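Local coordinates for putative protein (Aquifex aeolicus, PDB 1T6T) that is of unknown function but carries a Toprim domain related to that of RNase M5, and so probably acts on nucleic acid with the help of metal ions, at residues 10-15 / 36-41; 42-47 / 55-60; 81-86 / 93-98. All coordinates share one frame; numbering follows the deposited sequence.

Contact 1. Residues 10-15 / 36-41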
loop_
_atom_site.group_PDB
_atom_site.type_symbol
_atom_site.label_atom_id
_atom_site.label_comp_id
_atom_site.label_asym_id
_atom_site.label_seq_id
_atom_site.Cartn_x
_atom_site.Cartn_y
_atom_site.Cartn_z
ATOM N N GLU B 10 -17.705 17.944 -11.333
ATOM C CA GLU B 10 -17.123 18.213 -12.642
ATOM C C GLU B 10 -15.776 17.511 -12.783
ATOM O O GLU B 10 -15.389 17.112 -13.879
ATOM C CB GLU B 10 -16.949 19.720 -12.857
ATOM C CG GLU B 10 -18.247 20.514 -12.761
ATOM C CD GLU B 10 -18.104 21.939 -13.268
ATOM O OE1 GLU B 10 -17.087 22.591 -12.950
ATOM O OE2 GLU B 10 -19.016 22.411 -13.982
ATOM N N TRP B 11 -15.066 17.369 -11.667
ATOM C CA TRP B 11 -13.762 16.704 -11.653
ATOM C C TRP B 11 -13.968 15.237 -12.046
ATOM O O TRP B 11 -13.232 14.683 -12.863
ATOM C CB TRP B 11 -13.156 16.798 -10.249
ATOM C CG TRP B 11 -11.806 16.168 -10.098
ATOM C CD1 TRP B 11 -10.591 16.749 -10.337
ATOM C CD2 TRP B 11 -11.534 14.840 -9.646
ATOM N NE1 TRP B 11 -9.577 15.861 -10.054
ATOM C CE2 TRP B 11 -10.129 14.681 -9.628
ATOM C CE3 TRP B 11 -12.341 13.765 -9.251
ATOM C CZ2 TRP B 11 -9.515 13.491 -9.229
ATOM C CZ3 TRP B 11 -11.727 12.578 -8.856
ATOM C CH2 TRP B 11 -10.326 12.455 -8.847
ATOM N N ILE B 12 -14.988 14.620 -11.463
ATOM C CA ILE B 12 -15.307 13.227 -11.753
ATOM C C ILE B 12 -15.721 13.054 -13.214
ATOM O O ILE B 12 -15.356 12.073 -13.859
ATOM C CB ILE B 12 -16.438 12.721 -10.827
ATOM C CG1 ILE B 12 -15.908 12.605 -9.395
ATOM C CG2 ILE B 12 -16.962 11.380 -11.316
ATOM C CD1 ILE B 12 -16.942 12.173 -8.378
ATOM N N LYS B 13 -16.484 14.009 -13.735
ATOM C CA LYS B 13 -16.924 13.947 -15.122
ATOM C C LYS B 13 -15.718 14.005 -16.058
ATOM O O LYS B 13 -15.640 13.263 -17.038
ATOM C CB LYS B 13 -17.869 15.111 -15.429
ATOM C CG LYS B 13 -18.352 15.148 -16.872
ATOM C CD LYS B 13 -19.288 16.325 -17.120
ATOM C CE LYS B 13 -20.583 16.185 -16.330
ATOM N NZ LYS B 13 -21.500 17.344 -16.552
ATOM N N GLU B 14 -14.781 14.891 -15.747
ATOM C CA GLU B 14 -13.581 15.051 -16.556
ATOM C C GLU B 14 -12.702 13.803 -16.456
ATOM O O GLU B 14 -12.112 13.364 -17.440
ATOM C CB GLU B 14 -12.801 16.277 -16.085
ATOM C CG GLU B 14 -12.191 17.081 -17.210
ATOM C CD GLU B 14 -13.235 17.559 -18.206
ATOM O OE1 GLU B 14 -14.151 18.309 -17.802
ATOM O OE2 GLU B 14 -13.140 17.183 -19.392
ATOM N N LEU B 15 -12.620 13.236 -15.259
ATOM C CA LEU B 15 -11.821 12.039 -15.050
ATOM C C LEU B 15 -12.399 10.879 -15.851
ATOM O O LEU B 15 -11.657 10.135 -16.488
ATOM C CB LEU B 15 -11.778 11.676 -13.563
ATOM C CG LEU B 15 -10.950 10.435 -13.196
ATOM C CD1 LEU B 15 -9.508 10.597 -13.688
ATOM C CD2 LEU B 15 -10.989 10.231 -11.682
ATOM N N SER B 36 -15.596 3.048 -9.442
ATOM C CA SER B 36 -16.544 2.242 -10.195
ATOM C C SER B 36 -17.973 2.757 -10.018
ATOM O O SER B 36 -18.788 2.674 -10.934
ATOM C CB SER B 36 -16.456 0.781 -9.743
ATOM O OG SER B 36 -17.325 -0.038 -10.507
ATOM N N LYS B 37 -18.272 3.292 -8.840
ATOM C CA LYS B 37 -19.606 3.818 -8.565
ATOM C C LYS B 37 -19.965 4.982 -9.481
ATOM O O LYS B 37 -21.141 5.257 -9.714
ATOM C CB LYS B 37 -19.707 4.257 -7.104
ATOM C CG LYS B 37 -19.585 3.104 -6.121
ATOM C CD LYS B 37 -19.845 3.557 -4.695
ATOM C CE LYS B 37 -19.780 2.380 -3.736
ATOM N NZ LYS B 37 -20.739 1.310 -4.123
ATOM N N PHE B 38 -18.945 5.663 -9.997
ATOM C CA PHE B 38 -19.146 6.794 -10.895
ATOM C C PHE B 38 -18.922 6.362 -12.341
ATOM O O PHE B 38 -18.721 7.190 -13.223
ATOM C CB PHE B 38 -18.190 7.930 -10.527
ATOM C CG PHE B 38 -18.484 8.552 -9.194
ATOM C CD1 PHE B 38 -19.501 9.492 -9.062
ATOM C CD2 PHE B 38 -17.766 8.174 -8.063
ATOM C CE1 PHE B 38 -19.803 10.049 -7.819
ATOM C CE2 PHE B 38 -18.059 8.723 -6.815
ATOM C CZ PHE B 38 -19.081 9.663 -6.694
ATOM N N SER B 39 -18.973 5.055 -12.568
ATOM C CA SER B 39 -18.785 4.478 -13.894
ATOM C C SER B 39 -17.382 4.677 -14.461
ATOM O O SER B 39 -17.192 4.722 -15.675
ATOM C CB SER B 39 -19.828 5.032 -14.869
ATOM O OG SER B 39 -21.133 4.633 -14.473
ATOM N N ILE B 40 -16.403 4.814 -13.576
ATOM C CA ILE B 40 -15.016 4.951 -14.003
ATOM C C ILE B 40 -14.427 3.571 -13.734
ATOM O O ILE B 40 -14.158 3.205 -12.588
ATOM C CB ILE B 40 -14.281 6.043 -13.198
ATOM C CG1 ILE B 40 -14.930 7.405 -13.487
ATOM C CG2 ILE B 40 -12.804 6.075 -13.592
ATOM C CD1 ILE B 40 -14.343 8.562 -12.698
ATOM N N LYS B 41 -14.240 2.808 -14.808
ATOM C CA LYS B 41 -13.760 1.434 -14.726
ATOM C C LYS B 41 -12.317 1.135 -15.139
ATOM O O LYS B 41 -11.754 0.130 -14.709
ATOM C CB LYS B 41 -14.692 0.546 -15.553
ATOM C CG LYS B 41 -16.168 0.675 -15.185
ATOM C CD LYS B 41 -16.444 0.101 -13.808
ATOM C CE LYS B 41 -16.155 -1.396 -13.771
ATOM N NZ LYS B 41 -16.408 -1.997 -12.430
#
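I12 and F38 are the closest backbone pair where helix 8-18 meets the loop 36-41, their CA atoms 7.5 Å apart, with L15 and I40 one helical turn further on. That loop leaves helix 29-36 through a Schellman motif: S39, at positive phi, is its C-prime residue, its N bonded to S36 O. The reversal brings F38 and I40 round to face helix 8-18. CD1 of I12 sits over the middle of the F38 ring, 3.6 Å from the ring centroid and 11° off its normal, a CH-pi contact on one face. CG2, the other branch of I12, rests against F38 CB at 3.7 Å. I40 sends its outer methyl, CD1, between the two helix residues: it lies 3.9 Å from L15 CD2, 4.1 Å from I12 CG2 and, in van der Waals contact, 3.8 Å from I12 O. With CG1 anti to its carbonyl carbon (chi1 -64°), I40 extends toward the helix. L15 and I40 both also touch I24 of strand 23-26, a shared neighbour. Since the side chains meeting here are all apolar, the hold comes from close fit and exclusion of water, with the methyl-on-ring contact its one directional element.

Contact 2. Residues 42-47 / 55-60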
loop_
_atom_site.group_PDB
_atom_site.type_symbol
_atom_site.label_atom_id
_atom_site.label_comp_id
_atom_site.label_asym_id
_atom_site.label_seq_id
_atom_site.Cartn_x
_atom_site.Cartn_y
_atom_site.Cartn_z
ATOM N N ASN B 42 -11.726 1.986 -15.972
ATOM C CA ASN B 42 -10.362 1.762 -16.444
ATOM C C ASN B 42 -9.387 2.148 -15.340
ATOM O O ASN B 42 -8.668 3.141 -15.435
ATOM C CB ASN B 42 -10.122 2.583 -17.719
ATOM C CG ASN B 42 -8.825 2.220 -18.418
ATOM O OD1 ASN B 42 -8.269 1.139 -18.206
ATOM N ND2 ASN B 42 -8.343 3.117 -19.272
ATOM N N VAL B 43 -9.361 1.320 -14.298
ATOM C CA VAL B 43 -8.537 1.565 -13.122
ATOM C C VAL B 43 -7.754 0.329 -12.700
ATOM O O VAL B 43 -8.261 -0.788 -12.766
ATOM C CB VAL B 43 -9.430 1.990 -11.925
ATOM C CG1 VAL B 43 -8.565 2.318 -10.709
ATOM C CG2 VAL B 43 -10.289 3.183 -12.307
ATOM N N ILE B 44 -6.514 0.537 -12.278
ATOM C CA ILE B 44 -5.681 -0.557 -11.795
ATOM C C ILE B 44 -5.299 -0.236 -10.360
ATOM O O ILE B 44 -4.842 0.873 -10.072
ATOM C CB ILE B 44 -4.366 -0.709 -12.602
ATOM C CG1 ILE B 44 -4.671 -1.157 -14.033
ATOM C CG2 ILE B 44 -3.445 -1.730 -11.913
ATOM C CD1 ILE B 44 -3.433 -1.278 -14.899
ATOM N N ASP B 45 -5.505 -1.192 -9.463
ATOM C CA ASP B 45 -5.130 -0.994 -8.065
ATOM C C ASP B 45 -3.768 -1.651 -7.855
ATOM O O ASP B 45 -3.554 -2.801 -8.242
ATOM C CB ASP B 45 -6.201 -1.571 -7.123
ATOM C CG ASP B 45 -6.558 -3.018 -7.428
ATOM O OD1 ASP B 45 -6.610 -3.405 -8.614
ATOM O OD2 ASP B 45 -6.813 -3.768 -6.464
ATOM N N LEU B 46 -2.847 -0.904 -7.254
ATOM C CA LEU B 46 -1.477 -1.358 -7.037
ATOM C C LEU B 46 -1.242 -2.408 -5.947
ATOM O O LEU B 46 -0.404 -3.294 -6.112
ATOM C CB LEU B 46 -0.588 -0.138 -6.769
ATOM C CG LEU B 46 0.932 -0.302 -6.817
ATOM C CD1 LEU B 46 1.371 -0.702 -8.222
ATOM C CD2 LEU B 46 1.587 1.011 -6.412
ATOM N N SER B 47 -1.958 -2.317 -4.833
ATOM C CA SER B 47 -1.749 -3.284 -3.759
ATOM C C SER B 47 -1.917 -4.708 -4.271
ATOM O O SER B 47 -2.890 -5.023 -4.956
ATOM C CB SER B 47 -2.722 -3.031 -2.605
ATOM O OG SER B 47 -2.453 -3.920 -1.530
ATOM N N VAL B 55 3.527 -2.080 -15.298
ATOM C CA VAL B 55 4.205 -1.793 -16.554
ATOM C C VAL B 55 3.847 -2.854 -17.597
ATOM O O VAL B 55 3.472 -2.534 -18.729
ATOM C CB VAL B 55 5.738 -1.788 -16.365
ATOM C CG1 VAL B 55 6.434 -1.600 -17.712
ATOM C CG2 VAL B 55 6.136 -0.678 -15.402
ATOM N N ASP B 56 3.963 -4.118 -17.209
ATOM C CA ASP B 56 3.665 -5.213 -18.123
ATOM C C ASP B 56 2.214 -5.223 -18.594
ATOM O O ASP B 56 1.929 -5.586 -19.740
ATOM C CB ASP B 56 4.019 -6.556 -17.477
ATOM C CG ASP B 56 5.508 -6.693 -17.205
ATOM O OD1 ASP B 56 6.307 -6.012 -17.885
ATOM O OD2 ASP B 56 5.885 -7.489 -16.318
HETATM N N MSE B 57 1.300 -4.821 -17.714
HETATM C CA MSE B 57 -0.126 -4.770 -18.038
HETATM C C MSE B 57 -0.451 -3.679 -19.052
HETATM O O MSE B 57 -1.362 -3.830 -19.866
HETATM C CB MSE B 57 -0.947 -4.496 -16.776
HETATM C CG MSE B 57 -1.025 -5.637 -15.795
HETATM SE SE MSE B 57 -1.836 -5.034 -14.137
HETATM C CE MSE B 57 -3.691 -5.022 -14.685
ATOM N N LEU B 58 0.294 -2.580 -18.992
ATOM C CA LEU B 58 0.058 -1.442 -19.874
ATOM C C LEU B 58 0.838 -1.439 -21.182
ATOM O O LEU B 58 0.410 -0.826 -22.161
ATOM C CB LEU B 58 0.358 -0.144 -19.123
ATOM C CG LEU B 58 -0.388 0.079 -17.805
ATOM C CD1 LEU B 58 0.130 1.343 -17.139
ATOM C CD2 LEU B 58 -1.884 0.173 -18.061
ATOM N N GLU B 59 1.979 -2.119 -21.196
ATOM C CA GLU B 59 2.834 -2.163 -22.375
ATOM C C GLU B 59 2.087 -2.473 -23.665
ATOM O O GLU B 59 1.395 -3.487 -23.767
ATOM C CB GLU B 59 3.946 -3.196 -22.188
ATOM C CG GLU B 59 5.053 -3.064 -23.216
ATOM C CD GLU B 59 6.065 -4.181 -23.137
ATOM O OE1 GLU B 59 6.273 -4.731 -22.032
ATOM O OE2 GLU B 59 6.664 -4.498 -24.184
ATOM N N GLY B 60 2.240 -1.590 -24.646
ATOM C CA GLY B 60 1.599 -1.783 -25.935
ATOM C C GLY B 60 0.092 -1.613 -25.960
ATOM O O GLY B 60 -0.540 -1.826 -26.997
#
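I44 and M57 meet because I44 CG1 and selenomethionine M57 CG each stand anti to their own carbonyl carbon (chi1 -67° and -72°), which sends the two chains toward each other. I44 then stays extended, while M57 bends at its last torsion, chi3 78°, and turns its methyl in to the strand residue. The two side chains meet tip to tip, M57 CE lying 3.8 Å from I44 CD1 and 4.0 Å from I44 CG1. The selenium stands a little further back, its SE atom 4.2 Å from I44 CD1. L58 works differently. It runs past I44 in the opposite direction, and its CD2 comes 3.8 Å from I44 CD1, so that one isoleucine methyl touches two consecutive residues of the helix.

In the fold this is strand 43-45 packing against helix 51-58, which follows it in the chain. The strand lies at one end of the four-stranded parallel sheet, in the order 43-45, 23-26, 64-67, 92-94, the layered alpha/beta build of a Toprim domain. The backbone of I44 bonds to I24 and V26 of strand 23-26, while its side chain leaves the sheet toward the helix. V43 points to the other face and packs on L35 of helix 29-36, so helices cover the strand on both faces.

I44 and L58 are buried, whereas M57 is exposed. L58 also touches V23 of strand 23-26 and F91, in the loop before strand 92-94. Just beyond the strand, S47 OG is hydrogen-bonded to Y51 OH of the second subunit.

Contact 3. Residues 81-86 / 93-98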
loop_
_atom_site.group_PDB
_atom_site.type_symbol
_atom_site.label_atom_id
_atom_site.label_comp_id
_atom_site.label_asym_id
_atom_site.label_seq_id
_atom_site.Cartn_x
_atom_site.Cartn_y
_atom_site.Cartn_z
ATOM N N LYS B 81 7.245 7.171 -6.680
ATOM C CA LYS B 81 7.844 5.924 -7.138
ATOM C C LYS B 81 7.280 5.513 -8.497
ATOM O O LYS B 81 8.025 5.190 -9.423
ATOM C CB LYS B 81 7.568 4.818 -6.119
ATOM C CG LYS B 81 8.030 3.432 -6.537
ATOM C CD LYS B 81 9.541 3.368 -6.629
ATOM C CE LYS B 81 10.027 1.935 -6.708
ATOM N NZ LYS B 81 11.517 1.869 -6.666
HETATM N N MSE B 82 5.956 5.521 -8.614
HETATM C CA MSE B 82 5.325 5.127 -9.865
HETATM C C MSE B 82 5.553 6.158 -10.967
HETATM O O MSE B 82 5.668 5.804 -12.132
HETATM C CB MSE B 82 3.830 4.884 -9.652
HETATM C CG MSE B 82 3.537 3.734 -8.695
HETATM SE SE MSE B 82 4.361 2.073 -9.274
HETATM C CE MSE B 82 3.640 2.079 -11.087
ATOM N N LYS B 83 5.628 7.434 -10.600
ATOM C CA LYS B 83 5.875 8.472 -11.596
ATOM C C LYS B 83 7.238 8.209 -12.244
ATOM O O LYS B 83 7.371 8.207 -13.468
ATOM C CB LYS B 83 5.876 9.850 -10.934
ATOM C CG LYS B 83 6.161 10.997 -11.880
ATOM C CD LYS B 83 6.185 12.308 -11.115
ATOM C CE LYS B 83 6.524 13.471 -12.023
ATOM N NZ LYS B 83 6.479 14.752 -11.265
ATOM N N GLU B 84 8.244 7.974 -11.412
ATOM C CA GLU B 84 9.592 7.705 -11.900
ATOM C C GLU B 84 9.644 6.419 -12.726
ATOM O O GLU B 84 10.231 6.393 -13.806
ATOM C CB GLU B 84 10.561 7.618 -10.713
ATOM C CG GLU B 84 12.014 7.318 -11.079
ATOM C CD GLU B 84 12.578 8.249 -12.142
ATOM O OE1 GLU B 84 12.249 9.460 -12.127
ATOM O OE2 GLU B 84 13.367 7.767 -12.987
ATOM N N LEU B 85 9.022 5.356 -12.226
ATOM C CA LEU B 85 9.021 4.087 -12.937
ATOM C C LEU B 85 8.333 4.175 -14.293
ATOM O O LEU B 85 8.903 3.787 -15.314
ATOM C CB LEU B 85 8.341 2.993 -12.106
ATOM C CG LEU B 85 8.215 1.637 -12.820
ATOM C CD1 LEU B 85 9.598 1.130 -13.223
ATOM C CD2 LEU B 85 7.521 0.635 -11.913
ATOM N N LEU B 86 7.106 4.680 -14.307
ATOM C CA LEU B 86 6.370 4.775 -15.558
ATOM C C LEU B 86 7.070 5.663 -16.574
ATOM O O LEU B 86 7.162 5.310 -17.749
ATOM C CB LEU B 86 4.936 5.260 -15.293
ATOM C CG LEU B 86 4.077 4.228 -14.542
ATOM C CD1 LEU B 86 2.780 4.864 -14.096
ATOM C CD2 LEU B 86 3.803 3.018 -15.435
ATOM N N VAL B 93 2.894 10.378 -17.989
ATOM C CA VAL B 93 2.272 10.419 -16.671
ATOM C C VAL B 93 1.446 11.686 -16.459
ATOM O O VAL B 93 1.945 12.799 -16.611
ATOM C CB VAL B 93 3.357 10.319 -15.567
ATOM C CG1 VAL B 93 2.727 10.428 -14.190
ATOM C CG2 VAL B 93 4.106 9.001 -15.708
ATOM N N ASP B 94 0.176 11.506 -16.108
ATOM C CA ASP B 94 -0.727 12.627 -15.874
ATOM C C ASP B 94 -0.971 12.805 -14.377
ATOM O O ASP B 94 -1.537 11.929 -13.726
ATOM C CB ASP B 94 -2.064 12.374 -16.579
ATOM C CG ASP B 94 -3.001 13.565 -16.507
ATOM O OD1 ASP B 94 -2.770 14.470 -15.680
ATOM O OD2 ASP B 94 -3.983 13.588 -17.279
ATOM N N GLU B 95 -0.537 13.940 -13.834
ATOM C CA GLU B 95 -0.727 14.236 -12.415
ATOM C C GLU B 95 -1.734 15.367 -12.228
ATOM O O GLU B 95 -2.024 15.763 -11.102
ATOM C CB GLU B 95 0.598 14.654 -11.767
ATOM C CG GLU B 95 1.595 13.535 -11.566
ATOM C CD GLU B 95 2.828 14.006 -10.823
ATOM O OE1 GLU B 95 3.667 14.708 -11.431
ATOM O OE2 GLU B 95 2.950 13.688 -9.622
ATOM N N ASN B 96 -2.262 15.884 -13.331
ATOM C CA ASN B 96 -3.213 16.987 -13.256
ATOM C C ASN B 96 -4.442 16.719 -12.398
ATOM O O ASN B 96 -4.880 17.594 -11.662
ATOM C CB ASN B 96 -3.662 17.408 -14.658
ATOM C CG ASN B 96 -2.519 17.941 -15.498
ATOM O OD1 ASN B 96 -1.662 18.672 -15.006
ATOM N ND2 ASN B 96 -2.508 17.586 -16.776
ATOM N N PHE B 97 -5.006 15.521 -12.489
ATOM C CA PHE B 97 -6.194 15.214 -11.704
ATOM C C PHE B 97 -5.897 15.158 -10.218
ATOM O O PHE B 97 -6.657 15.689 -9.402
ATOM C CB PHE B 97 -6.815 13.902 -12.184
ATOM C CG PHE B 97 -7.551 14.036 -13.483
ATOM C CD1 PHE B 97 -8.842 14.554 -13.514
ATOM C CD2 PHE B 97 -6.940 13.681 -14.681
ATOM C CE1 PHE B 97 -9.517 14.720 -14.726
ATOM C CE2 PHE B 97 -7.605 13.842 -15.897
ATOM C CZ PHE B 97 -8.896 14.363 -15.916
ATOM N N ARG B 98 -4.790 14.519 -9.866
ATOM C CA ARG B 98 -4.400 14.415 -8.471
ATOM C C ARG B 98 -4.047 15.799 -7.929
ATOM O O ARG B 98 -4.451 16.162 -6.826
ATOM C CB ARG B 98 -3.198 13.475 -8.327
ATOM C CG ARG B 98 -2.740 13.277 -6.888
ATOM C CD ARG B 98 -1.726 12.145 -6.790
ATOM N NE ARG B 98 -1.310 11.880 -5.413
ATOM C CZ ARG B 98 -0.312 12.502 -4.795
ATOM N NH1 ARG B 98 0.385 13.434 -5.429
ATOM N NH2 ARG B 98 -0.004 12.184 -3.544
#
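K83 NZ donates to E95 OE1 at 2.8 Å, a salt bridge between the side of helix 73-88 and the turn just after strand 92-94. The ammonium reaches the oxygen on its syn side, 28° out of the carboxylate plane. The lysine is extended throughout, from CG anti to its backbone N (chi1 178°) to the amine, and its chain crosses that of E95 at about a right angle; K83 CD passes 3.8 Å from E95 CD. The second carboxylate oxygen, E95 OE2, accepts from N79 ND2, so both oxygens of E95 have donors on the same helix. Replacing K83 with an alanine removes the amine and its chain, which would probably leave E95 OE1 without its cationic mate and V93 CG1 without the cover of K83 CG.

Beside the salt bridge, V93 packs on the helix. Its CG1 approaches K83 CG at 4.2 Å, and its CG2 lies 3.9 Å from L86 CB and 4.0 Å from K83 O. K83 O accepts a hydrogen bond from S87 OG; its approach to V93 CG2 is only packing. Further along, D94 OD1 takes the N-H of N96 at 2.8 Å, nearly along the C-O direction, a capping bond at the start of helix 96-101. The bond is bent, with an N-H...O angle of 140°. R98 is well supplied too: its NE and NH2 bond to the carbonyl oxygens of F69 and D70, and NH2 also pairs with E76. V93 and L86 both touch L67 of strand 64-67.

Strand 64-67, helix 73-88 and strand 92-94 form a beta-alpha-beta unit of the parallel sheet; here its helix packs on V93 of the second strand, and the salt bridge ties it to the turn just after that strand.

In the fold
Contacts 2 and 3 each pack a helix on an outermost strand of the same parallel sheet, one at each end, and they meet where V55 touches L85 and L46 touches M82. Contact 1 instead joins two elements outside the strands, helix 8-18 and the loop 36-41, the latter running directly into strand 43-45 of contact 2. Contact 2 is the most buried and wholly apolar. Contact 1 is also apolar but only partly buried, with a methyl group against an aromatic face. Contact 3, likewise partly buried, alone adds charge across its segments. Although contacts 1 and 3 lie on opposite sides of the chain's centre, their centres about 19 Å apart, W11 NE1 probably bonds to F97 O between them.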